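Local coordinates for protein AlyGC (Glaciecola chathamensis, PDB 5GKD) that probably cleaves alginate by beta-elimination as a calcium-containing lyase of polysaccharide lyase family 6, at residues N138-K143 and G147-V152; G182-I187 and N204-C209; E214-K219 and N228-S233; G235-R240 and E248-F253. All blocks are in the same frame, centred on the assembly; numbering follows the deposited sequence.

Following the chain from the N terminus, contact 1 closes a tight loop, with three residues between its segments, where strand 134-141 gives way to strand 150-152. Contact 2 closes a longer one, joining 182-187 to 204-209, and contacts 3 and 4 close shorter excursions to 228-233 and 248-253. None nests in or crosses another; they stand in series along the parallel beta-helix. Strands 150-152, 185-188, 214-219 and 236-241 are successive parallel neighbours, as are 200-207, 224-231 and 246-253. Backbone bonds join contact 1 to 2, 2 to 3 and 3 to 4. Contacts 2 and 3 share the calcium ion; contacts 3 and 4 share a modelled phosphate whose placement is doubtful.

Contact 1 (N138-K143 and G147-V152); sequences NHLVGK and GVTMAV
A corner of the parallel beta-helix brings L140, near the end of strand 134-141, and K143, in the turn just after it, against G147, V148 and T149, which lead into strand 150-152. This coil architecture is that of the pectate lyase-like clan, to which the chondroitinase B family belongs. The polar half of the contact is carried by K143. Its chain points away from its own amide nitrogen (chi1 -174°), runs nearly straight, then bends at the last torsion to set NZ over the carbonyl of G147. NZ donates to G147 O across 2.9 Å, but from above the carbonyl plane, 45° out of it. On the way, CE passes 3.7 Å from V148 O, and CD lies alongside the T149 hydroxyl, 3.8 Å from OG1. The apolar half is smaller. T149 CG2 meets L140 CD1 at 4.1 Å, the two side chains lying alongside and pointing opposite ways. The T149 hydroxyl looks outside the contact for its partner, bonding R174 NH1, which also reaches G147 O. K143 NZ is held further by a salt bridge to D123 and a hydrogen bond to N145 OD1. The buried ammonium thus has a carboxylate, a side-chain amide and a backbone carbonyl around it, so its charge is likely to be well compensated, while G147 O serves two cationic donors at once and is probably strongly polarised by them.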
# COMPACT_ATOMS: atom_id res chain seq x y z
N ASN A 138 -23.14 26.99 -8.75
CA ASN A 138 -22.82 25.78 -8.00
C ASN A 138 -21.63 26.03 -7.07
O ASN A 138 -20.98 27.09 -7.11
CB ASN A 138 -22.57 24.61 -8.96
CG ASN A 138 -23.78 24.30 -9.80
OD1 ASN A 138 -24.83 23.93 -9.27
ND2 ASN A 138 -23.65 24.46 -11.11
N HIS A 139 -21.36 25.05 -6.22
CA HIS A 139 -20.41 25.20 -5.11
C HIS A 139 -19.65 23.88 -4.97
O HIS A 139 -20.19 22.91 -4.43
CB HIS A 139 -21.17 25.58 -3.84
CG HIS A 139 -20.34 25.68 -2.60
ND1 HIS A 139 -20.47 26.73 -1.72
CD2 HIS A 139 -19.44 24.84 -2.05
CE1 HIS A 139 -19.66 26.55 -0.69
NE2 HIS A 139 -19.02 25.40 -0.87
N LEU A 140 -18.41 23.85 -5.47
CA LEU A 140 -17.57 22.66 -5.49
C LEU A 140 -16.32 22.91 -4.66
O LEU A 140 -15.47 23.72 -5.04
CB LEU A 140 -17.17 22.27 -6.91
CG LEU A 140 -18.33 22.28 -7.89
CD1 LEU A 140 -17.86 21.91 -9.28
CD2 LEU A 140 -19.39 21.30 -7.39
N VAL A 141 -16.17 22.16 -3.57
CA VAL A 141 -15.04 22.38 -2.67
C VAL A 141 -14.48 21.05 -2.20
O VAL A 141 -15.21 20.09 -1.94
CB VAL A 141 -15.46 23.27 -1.48
CG1 VAL A 141 -16.57 22.59 -0.68
CG2 VAL A 141 -14.26 23.59 -0.63
N GLY A 142 -13.15 20.99 -2.12
CA GLY A 142 -12.49 19.92 -1.41
C GLY A 142 -12.20 18.64 -2.17
O GLY A 142 -12.09 17.59 -1.54
N LYS A 143 -12.06 18.67 -3.49
CA LYS A 143 -11.68 17.43 -4.18
C LYS A 143 -10.22 17.11 -3.89
O LYS A 143 -9.33 17.91 -4.18
CB LYS A 143 -11.91 17.55 -5.68
CG LYS A 143 -11.66 16.24 -6.43
CD LYS A 143 -12.15 16.34 -7.88
CE LYS A 143 -12.31 14.94 -8.53
NZ LYS A 143 -11.04 14.17 -8.72
N GLY A 147 -7.84 13.67 -10.83
CA GLY A 147 -8.97 13.85 -11.72
C GLY A 147 -9.42 15.29 -11.62
O GLY A 147 -9.54 15.87 -10.54
N VAL A 148 -9.65 15.89 -12.79
CA VAL A 148 -10.13 17.25 -12.86
C VAL A 148 -11.45 17.37 -12.09
O VAL A 148 -12.21 16.40 -11.96
CB VAL A 148 -10.28 17.67 -14.34
CG1 VAL A 148 -11.36 16.88 -15.01
CG2 VAL A 148 -10.54 19.19 -14.49
N THR A 149 -11.68 18.53 -11.48
CA THR A 149 -12.95 18.72 -10.79
C THR A 149 -14.09 18.78 -11.79
O THR A 149 -15.11 18.10 -11.63
CB THR A 149 -12.90 19.99 -9.93
OG1 THR A 149 -11.79 19.91 -9.03
CG2 THR A 149 -14.19 20.16 -9.10
N MET A 150 -13.91 19.53 -12.87
CA MET A 150 -14.95 19.70 -13.87
C MET A 150 -14.34 19.72 -15.26
O MET A 150 -13.33 20.40 -15.47
CB MET A 150 -15.73 20.98 -13.66
CG MET A 150 -16.76 21.23 -14.74
SD MET A 150 -17.79 22.63 -14.35
CE MET A 150 -19.04 22.47 -15.62
N ALA A 151 -14.96 19.01 -16.19
CA ALA A 151 -14.47 18.98 -17.56
C ALA A 151 -15.64 19.05 -18.54
O ALA A 151 -16.77 18.67 -18.22
CB ALA A 151 -13.63 17.73 -17.81
N VAL A 152 -15.36 19.57 -19.72
CA VAL A 152 -16.24 19.50 -20.89
C VAL A 152 -15.65 18.47 -21.83
O VAL A 152 -14.49 18.62 -22.25
CB VAL A 152 -16.35 20.86 -21.59
CG1 VAL A 152 -17.00 20.70 -22.95
CG2 VAL A 152 -17.11 21.86 -20.74

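Contact 2 (G182-I187 and N204-C209); sequences GETLRI and NYFDRC. With CA (calcium ion), chain E.
The F206 ring is approached at its edge by T184, whose CG2 lies near the ring plane, 3.6 Å from CE2, while the rings of F171 and F230, from the neighbouring strands, stack with it. The other flat pair lies within 204-209: the guanidinium of R208 turns an edge to the carboxylate of D207, NH1 reaching OD2 at 2.9 Å in the guanidinium plane but about 30° out of the carboxylate plane. That salt bridge has outside partners, Y170 OH on D207 OD2 and E431 on R208 NH2. T184 serves two neighbours with its two branches. With CG2 anti to the backbone N and OG1 beside it (chi1 -68°), the methyl goes to the phenyl edge and the hydroxyl to C209, where OG1 sits 3.3 Å from CB and 3.6 Å from SG in a plain van der Waals approach. Replacing T184 by an alanine would take away both branches and would probably leave a gap between the F206 edge and C209. One residue earlier, E183 bends at chi2 (92°) and puts OE2 on the calcium ion at 2.6 Å, sharing the metal with N180, E212 and E214. The same short segment therefore packs against the core through T184 and supplies a metal ligand through E183. Strand 185-188, which follows, runs parallel between 150-152 and 214-219, and T184 itself makes backbone bonds to M150 and I215; strand 200-207, carrying F206, is flanked by 170-171 and 224-231 on another face of the parallel beta-helix.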
# COMPACT_ATOMS: atom_id res chain seq x y z
N GLY A 182 -4.71 17.54 -11.35
CA GLY A 182 -5.47 18.21 -10.32
C GLY A 182 -6.18 19.48 -10.76
O GLY A 182 -6.37 20.40 -9.97
N GLU A 183 -6.56 19.53 -12.04
CA GLU A 183 -7.14 20.73 -12.61
C GLU A 183 -8.52 21.00 -12.01
O GLU A 183 -9.24 20.08 -11.61
CB GLU A 183 -7.26 20.61 -14.13
CG GLU A 183 -5.96 20.37 -14.87
CD GLU A 183 -5.64 18.89 -15.07
OE1 GLU A 183 -6.26 18.06 -14.39
OE2 GLU A 183 -4.79 18.57 -15.92
N THR A 184 -8.88 22.28 -11.94
CA THR A 184 -10.24 22.62 -11.54
C THR A 184 -11.20 22.55 -12.72
O THR A 184 -12.29 22.01 -12.59
CB THR A 184 -10.25 24.01 -10.89
OG1 THR A 184 -9.56 23.94 -9.63
CG2 THR A 184 -11.68 24.48 -10.64
N LEU A 185 -10.79 23.05 -13.89
CA LEU A 185 -11.63 23.08 -15.09
C LEU A 185 -10.78 22.70 -16.29
O LEU A 185 -9.75 23.33 -16.54
CB LEU A 185 -12.25 24.47 -15.28
CG LEU A 185 -13.53 24.76 -16.08
CD1 LEU A 185 -13.47 26.11 -16.77
CD2 LEU A 185 -13.90 23.70 -17.06
N ARG A 186 -11.20 21.69 -17.04
CA ARG A 186 -10.55 21.30 -18.29
C ARG A 186 -11.57 21.36 -19.42
O ARG A 186 -12.65 20.78 -19.31
CB ARG A 186 -9.97 19.89 -18.18
CG ARG A 186 -9.31 19.39 -19.46
CD ARG A 186 -8.95 17.92 -19.34
NE ARG A 186 -10.12 17.09 -19.63
CZ ARG A 186 -10.34 15.89 -19.10
NH1 ARG A 186 -9.47 15.36 -18.25
NH2 ARG A 186 -11.44 15.22 -19.41
N ILE A 187 -11.25 22.05 -20.50
CA ILE A 187 -12.18 22.16 -21.62
C ILE A 187 -11.62 21.35 -22.78
O ILE A 187 -10.80 21.84 -23.57
CB ILE A 187 -12.46 23.61 -22.01
CG1 ILE A 187 -12.82 24.41 -20.76
CG2 ILE A 187 -13.61 23.68 -23.00
CD1 ILE A 187 -12.90 25.90 -21.02
N ASN A 204 -16.94 33.15 -12.79
CA ASN A 204 -16.68 32.18 -11.73
C ASN A 204 -15.61 32.72 -10.79
O ASN A 204 -14.79 33.56 -11.15
CB ASN A 204 -16.25 30.84 -12.30
CG ASN A 204 -17.20 30.32 -13.33
OD1 ASN A 204 -18.24 29.75 -12.99
ND2 ASN A 204 -16.87 30.54 -14.59
N TYR A 205 -15.62 32.20 -9.57
CA TYR A 205 -14.67 32.56 -8.54
C TYR A 205 -13.87 31.31 -8.20
O TYR A 205 -14.44 30.30 -7.76
CB TYR A 205 -15.40 33.11 -7.31
CG TYR A 205 -14.53 33.90 -6.39
CD1 TYR A 205 -13.76 33.27 -5.44
CD2 TYR A 205 -14.47 35.30 -6.47
CE1 TYR A 205 -12.96 33.98 -4.60
CE2 TYR A 205 -13.68 36.02 -5.62
CZ TYR A 205 -12.92 35.35 -4.69
OH TYR A 205 -12.09 36.02 -3.83
N PHE A 206 -12.57 31.36 -8.44
CA PHE A 206 -11.65 30.29 -8.12
C PHE A 206 -10.87 30.68 -6.86
O PHE A 206 -9.99 31.55 -6.90
CB PHE A 206 -10.69 30.01 -9.28
CG PHE A 206 -11.37 29.56 -10.54
CD1 PHE A 206 -11.96 30.48 -11.39
CD2 PHE A 206 -11.39 28.22 -10.90
CE1 PHE A 206 -12.58 30.06 -12.58
CE2 PHE A 206 -12.00 27.81 -12.09
CZ PHE A 206 -12.59 28.73 -12.92
N ASP A 207 -11.20 30.05 -5.76
CA ASP A 207 -10.72 30.39 -4.42
C ASP A 207 -9.75 29.29 -3.98
O ASP A 207 -10.17 28.19 -3.63
CB ASP A 207 -11.91 30.51 -3.47
CG ASP A 207 -11.52 30.88 -2.04
OD1 ASP A 207 -10.47 31.53 -1.82
OD2 ASP A 207 -12.29 30.55 -1.12
N ARG A 208 -8.45 29.61 -4.00
CA ARG A 208 -7.39 28.70 -3.59
C ARG A 208 -7.47 27.35 -4.29
O ARG A 208 -7.36 26.29 -3.68
CB ARG A 208 -7.39 28.51 -2.08
CG ARG A 208 -7.02 29.75 -1.30
CD ARG A 208 -8.24 30.26 -0.62
NE ARG A 208 -8.19 30.08 0.80
CZ ARG A 208 -9.26 30.10 1.58
NH1 ARG A 208 -10.48 30.26 1.08
NH2 ARG A 208 -9.09 29.95 2.88
N CYS A 209 -7.69 27.39 -5.61
CA CYS A 209 -7.66 26.16 -6.40
C CYS A 209 -6.19 25.83 -6.62
O CYS A 209 -5.52 26.43 -7.46
CB CYS A 209 -8.43 26.34 -7.70
SG CYS A 209 -10.21 26.64 -7.38
CA CA E . -2.34 19.38 -15.89
O HOH W 1 0.03 19.98 -16.38

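Contact 3 (E214-K219 and N228-S233); sequences EIISNK and NVFFES. With CA (calcium ion), chain E; PO4 (phosphate ion), chain H.
In the segment whose I215 and I216 reach F230, the S217 hydroxyl donates to E214 OE2 at 2.7 Å, from above the carboxylate plane. This second-shell bond helps fix the rotation of the carboxylate, whose other oxygen, OE1, binds the calcium ion at 2.4 Å; E214 also lines the carbonate pocket. A phosphate, probably from the crystallisation liquor, is modelled between the metal and K219 NZ, but it overlaps a modelled carbonate, so its placement and bonds are doubtful. Across the contact the meeting is apolar. I215 CG2 and I216 CD1 both come to the edge of the F230 ring near its plane: CG2 is 4.0 Å from CE2, and CD1, on a side chain nearly perpendicular to F230, is 3.7 Å from CZ. I215 turns CG1 away from its carbonyl carbon (chi1 -60°), which carries CD1 onto S233 CB at 3.3 Å, tighter than usual, while S233 OG bonds C209 N. A glycine in place of I215 would probably leave a gap between F230 and S233. At I215 and I216 the chain turns a corner of the parallel beta-helix, between neighbours 185-188 and 236-241, whereas F230 lies on strand 224-231, between 200-207 and 246-253.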
# COMPACT_ATOMS: atom_id res chain seq x y z
N GLU A 214 -2.11 23.84 -13.56
CA GLU A 214 -3.25 24.29 -14.34
C GLU A 214 -4.47 24.36 -13.45
O GLU A 214 -4.98 23.33 -13.01
CB GLU A 214 -3.51 23.37 -15.53
CG GLU A 214 -2.40 23.29 -16.56
CD GLU A 214 -2.80 22.38 -17.69
OE1 GLU A 214 -2.91 21.17 -17.45
OE2 GLU A 214 -3.05 22.87 -18.80
N ILE A 215 -4.92 25.58 -13.16
CA ILE A 215 -6.26 25.78 -12.61
C ILE A 215 -7.30 25.48 -13.67
O ILE A 215 -8.19 24.64 -13.48
CB ILE A 215 -6.42 27.22 -12.08
CG1 ILE A 215 -5.41 27.56 -10.99
CG2 ILE A 215 -7.85 27.49 -11.60
CD1 ILE A 215 -5.30 29.07 -10.81
N ILE A 216 -7.23 26.21 -14.79
CA ILE A 216 -8.00 25.95 -15.99
C ILE A 216 -7.06 25.41 -17.05
O ILE A 216 -5.99 25.98 -17.28
CB ILE A 216 -8.70 27.22 -16.51
CG1 ILE A 216 -9.68 27.76 -15.46
CG2 ILE A 216 -9.36 26.94 -17.83
CD1 ILE A 216 -10.41 29.02 -15.88
N SER A 217 -7.45 24.33 -17.71
CA SER A 217 -6.66 23.71 -18.77
C SER A 217 -7.51 23.75 -20.02
O SER A 217 -8.41 22.93 -20.19
CB SER A 217 -6.28 22.28 -18.39
OG SER A 217 -5.42 21.66 -19.34
N ASN A 218 -7.29 24.75 -20.89
CA ASN A 218 -8.05 24.83 -22.13
C ASN A 218 -7.42 23.90 -23.16
O ASN A 218 -6.22 24.00 -23.44
CB ASN A 218 -8.12 26.26 -22.65
CG ASN A 218 -9.15 26.41 -23.74
OD1 ASN A 218 -10.35 26.44 -23.47
ND2 ASN A 218 -8.69 26.46 -24.98
N LYS A 219 -8.22 23.00 -23.73
CA LYS A 219 -7.74 21.95 -24.63
C LYS A 219 -8.70 21.77 -25.79
O LYS A 219 -9.10 20.66 -26.14
CB LYS A 219 -7.56 20.62 -23.90
CG LYS A 219 -6.35 20.54 -22.96
CD LYS A 219 -6.20 19.12 -22.39
CE LYS A 219 -4.95 18.95 -21.55
NZ LYS A 219 -4.93 17.65 -20.81
N ASN A 228 -13.52 36.03 -14.91
CA ASN A 228 -13.36 35.17 -13.75
C ASN A 228 -12.35 35.77 -12.78
O ASN A 228 -11.47 36.54 -13.17
CB ASN A 228 -12.89 33.78 -14.18
CG ASN A 228 -13.81 33.17 -15.21
OD1 ASN A 228 -14.88 32.64 -14.87
ND2 ASN A 228 -13.41 33.26 -16.47
N VAL A 229 -12.47 35.39 -11.51
CA VAL A 229 -11.57 35.85 -10.47
C VAL A 229 -10.81 34.65 -9.91
O VAL A 229 -11.41 33.62 -9.61
CB VAL A 229 -12.32 36.60 -9.35
CG1 VAL A 229 -11.38 36.90 -8.20
CG2 VAL A 229 -12.89 37.89 -9.91
N PHE A 230 -9.49 34.79 -9.80
CA PHE A 230 -8.63 33.75 -9.26
C PHE A 230 -7.97 34.29 -7.99
O PHE A 230 -7.05 35.11 -8.07
CB PHE A 230 -7.58 33.35 -10.29
CG PHE A 230 -8.17 32.87 -11.58
CD1 PHE A 230 -8.55 33.76 -12.56
CD2 PHE A 230 -8.32 31.51 -11.82
CE1 PHE A 230 -9.08 33.31 -13.76
CE2 PHE A 230 -8.86 31.06 -12.99
CZ PHE A 230 -9.23 31.96 -13.97
N PHE A 231 -8.39 33.80 -6.84
CA PHE A 231 -7.94 34.34 -5.56
C PHE A 231 -6.97 33.36 -4.92
O PHE A 231 -7.37 32.25 -4.54
CB PHE A 231 -9.11 34.61 -4.63
CG PHE A 231 -8.71 35.17 -3.28
CD1 PHE A 231 -8.43 34.33 -2.22
CD2 PHE A 231 -8.63 36.54 -3.09
CE1 PHE A 231 -8.07 34.85 -0.99
CE2 PHE A 231 -8.30 37.06 -1.86
CZ PHE A 231 -8.01 36.22 -0.81
N GLU A 232 -5.71 33.77 -4.82
CA GLU A 232 -4.67 33.02 -4.12
C GLU A 232 -4.58 31.58 -4.61
O GLU A 232 -4.34 30.66 -3.85
CB GLU A 232 -4.89 33.07 -2.60
CG GLU A 232 -4.71 34.46 -2.02
CD GLU A 232 -4.83 34.52 -0.49
OE1 GLU A 232 -5.03 33.47 0.17
OE2 GLU A 232 -4.73 35.63 0.05
N SER A 233 -4.75 31.40 -5.91
CA SER A 233 -4.76 30.06 -6.49
C SER A 233 -3.37 29.72 -7.00
O SER A 233 -2.78 30.47 -7.80
CB SER A 233 -5.79 29.93 -7.61
OG SER A 233 -7.11 29.95 -7.09
CA CA E . -2.34 19.38 -15.89
P PO4 H . -1.67 18.43 -19.26
O1 PO4 H . -2.52 19.65 -19.52
O2 PO4 H . -2.01 17.96 -17.90
O3 PO4 H . -0.17 18.80 -19.38
O4 PO4 H . -2.17 17.36 -20.20
O HOH W 1 0.03 19.98 -16.38

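Contact 4 (G235-R240 and E248-F253); sequences GTLTLR and ENNVFF. With CO3 (carbonate ion), chain J; PO4 (phosphate ion), chain H.
Apolar contact comes first: L237 puts its CB near the plane of the F252 ring, at the edge, 4.1 Å from CZ. The L237 side chain swings to the side opposite its amide nitrogen (chi1 -170°), which carries CD1 toward the amide of N250, 4.2 Å from ND2, the two side chains lying nearly perpendicular. That approach is van der Waals only, for the polar ends of N250 are used by others: OD1 takes the backbone N-H of N228 and ND2 donates to I225 O. In turn, N275 OD1 accepts from the backbone N of N250, so asparagines at a turn of the parallel beta-helix link one coil to the next, as is common in this architecture. A hydroxyl bond runs along strand 236-241, where T238 OG1 donates to T236 OG1 at 2.7 Å. The hydrogen bonds to anions belong to R240, which bends at chi2 (67°) and offers NE to two ions at the guanidinium edge: carbonate O3 at 3.0 Å and phosphate O3 at 3.1 Å. Both ions probably come from the crystallisation liquor, and as modelled they lie too close together to be bound at once, so they are doubtful as a pair and probably alternatives. R264 and Y303, with E214, complete the carbonate pocket, and R240 makes a cation-pi contact with Y303.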
# COMPACT_ATOMS: atom_id res chain seq x y z
N GLY A 235 -1.62 28.20 -9.15
CA GLY A 235 -1.65 27.66 -10.50
C GLY A 235 -1.94 28.75 -11.49
O GLY A 235 -1.79 29.94 -11.18
N THR A 236 -2.39 28.35 -12.68
CA THR A 236 -2.50 29.22 -13.83
C THR A 236 -3.78 28.94 -14.60
O THR A 236 -4.44 27.91 -14.42
CB THR A 236 -1.32 29.03 -14.81
OG1 THR A 236 -1.41 27.75 -15.44
CG2 THR A 236 0.01 29.11 -14.08
N LEU A 237 -4.13 29.89 -15.47
CA LEU A 237 -5.04 29.67 -16.58
C LEU A 237 -4.18 29.31 -17.79
O LEU A 237 -3.54 30.19 -18.37
CB LEU A 237 -5.87 30.92 -16.84
CG LEU A 237 -7.06 30.91 -17.79
CD1 LEU A 237 -7.80 32.25 -17.71
CD2 LEU A 237 -6.68 30.58 -19.21
N THR A 238 -4.17 28.05 -18.18
CA THR A 238 -3.30 27.59 -19.25
C THR A 238 -4.10 27.34 -20.52
O THR A 238 -5.10 26.61 -20.50
CB THR A 238 -2.54 26.33 -18.84
OG1 THR A 238 -1.53 26.66 -17.87
CG2 THR A 238 -1.87 25.71 -20.07
N LEU A 239 -3.67 27.97 -21.60
CA LEU A 239 -4.12 27.68 -22.96
C LEU A 239 -3.27 26.51 -23.45
O LEU A 239 -2.27 26.68 -24.15
CB LEU A 239 -3.98 28.92 -23.83
CG LEU A 239 -5.18 29.85 -24.07
CD1 LEU A 239 -6.28 29.70 -23.04
CD2 LEU A 239 -4.77 31.31 -24.25
N ARG A 240 -3.70 25.30 -23.07
CA ARG A 240 -2.85 24.11 -23.13
C ARG A 240 -2.76 23.52 -24.54
O ARG A 240 -1.66 23.27 -25.04
CB ARG A 240 -3.38 23.05 -22.16
CG ARG A 240 -2.54 21.81 -22.11
CD ARG A 240 -1.17 22.09 -21.51
NE ARG A 240 -0.28 20.95 -21.66
CZ ARG A 240 0.42 20.68 -22.76
NH1 ARG A 240 0.35 21.49 -23.81
NH2 ARG A 240 1.18 19.59 -22.81
N GLU A 248 -10.05 36.98 -21.39
CA GLU A 248 -10.38 38.40 -21.34
C GLU A 248 -11.10 38.77 -20.04
O GLU A 248 -11.86 37.98 -19.50
CB GLU A 248 -11.17 38.72 -22.61
CG GLU A 248 -12.65 38.85 -22.52
CD GLU A 248 -13.24 39.22 -23.86
OE1 GLU A 248 -14.09 38.46 -24.37
OE2 GLU A 248 -12.83 40.25 -24.43
N ASN A 249 -10.78 39.95 -19.51
CA ASN A 249 -11.44 40.52 -18.33
C ASN A 249 -11.26 39.69 -17.06
O ASN A 249 -12.01 39.87 -16.10
CB ASN A 249 -12.94 40.74 -18.54
CG ASN A 249 -13.27 41.39 -19.86
OD1 ASN A 249 -12.48 42.13 -20.43
ND2 ASN A 249 -14.46 41.12 -20.36
N ASN A 250 -10.29 38.78 -17.00
CA ASN A 250 -10.06 38.02 -15.80
C ASN A 250 -9.21 38.79 -14.80
O ASN A 250 -8.44 39.69 -15.17
CB ASN A 250 -9.38 36.69 -16.14
CG ASN A 250 -10.23 35.85 -17.07
OD1 ASN A 250 -11.24 35.29 -16.66
ND2 ASN A 250 -9.85 35.81 -18.34
N VAL A 251 -9.34 38.42 -13.54
CA VAL A 251 -8.67 39.08 -12.43
C VAL A 251 -7.99 38.04 -11.55
O VAL A 251 -8.63 37.10 -11.08
CB VAL A 251 -9.66 39.92 -11.60
CG1 VAL A 251 -8.99 40.46 -10.34
CG2 VAL A 251 -10.24 41.06 -12.43
N PHE A 252 -6.69 38.23 -11.29
CA PHE A 252 -5.87 37.31 -10.50
C PHE A 252 -5.33 38.06 -9.29
O PHE A 252 -4.47 38.94 -9.43
CB PHE A 252 -4.70 36.77 -11.32
CG PHE A 252 -5.08 35.95 -12.51
CD1 PHE A 252 -5.58 36.55 -13.66
CD2 PHE A 252 -4.88 34.59 -12.51
CE1 PHE A 252 -5.89 35.78 -14.76
CE2 PHE A 252 -5.19 33.81 -13.60
CZ PHE A 252 -5.71 34.40 -14.73
N PHE A 253 -5.81 37.71 -8.10
CA PHE A 253 -5.31 38.29 -6.85
C PHE A 253 -4.40 37.26 -6.20
O PHE A 253 -4.86 36.39 -5.46
CB PHE A 253 -6.44 38.68 -5.91
CG PHE A 253 -7.25 39.84 -6.38
CD1 PHE A 253 -6.65 41.04 -6.69
CD2 PHE A 253 -8.62 39.74 -6.48
CE1 PHE A 253 -7.40 42.11 -7.12
CE2 PHE A 253 -9.37 40.82 -6.90
CZ PHE A 253 -8.76 42.00 -7.22
C CO3 J . 1.38 20.78 -18.98
O1 CO3 J . 0.67 21.72 -18.40
O2 CO3 J . 2.57 21.18 -19.29
O3 CO3 J . 0.86 19.55 -19.22
P PO4 H . -1.67 18.43 -19.26
O1 PO4 H . -2.52 19.65 -19.52
O2 PO4 H . -2.01 17.96 -17.90
O3 PO4 H . -0.17 18.80 -19.38
O4 PO4 H . -2.17 17.36 -20.20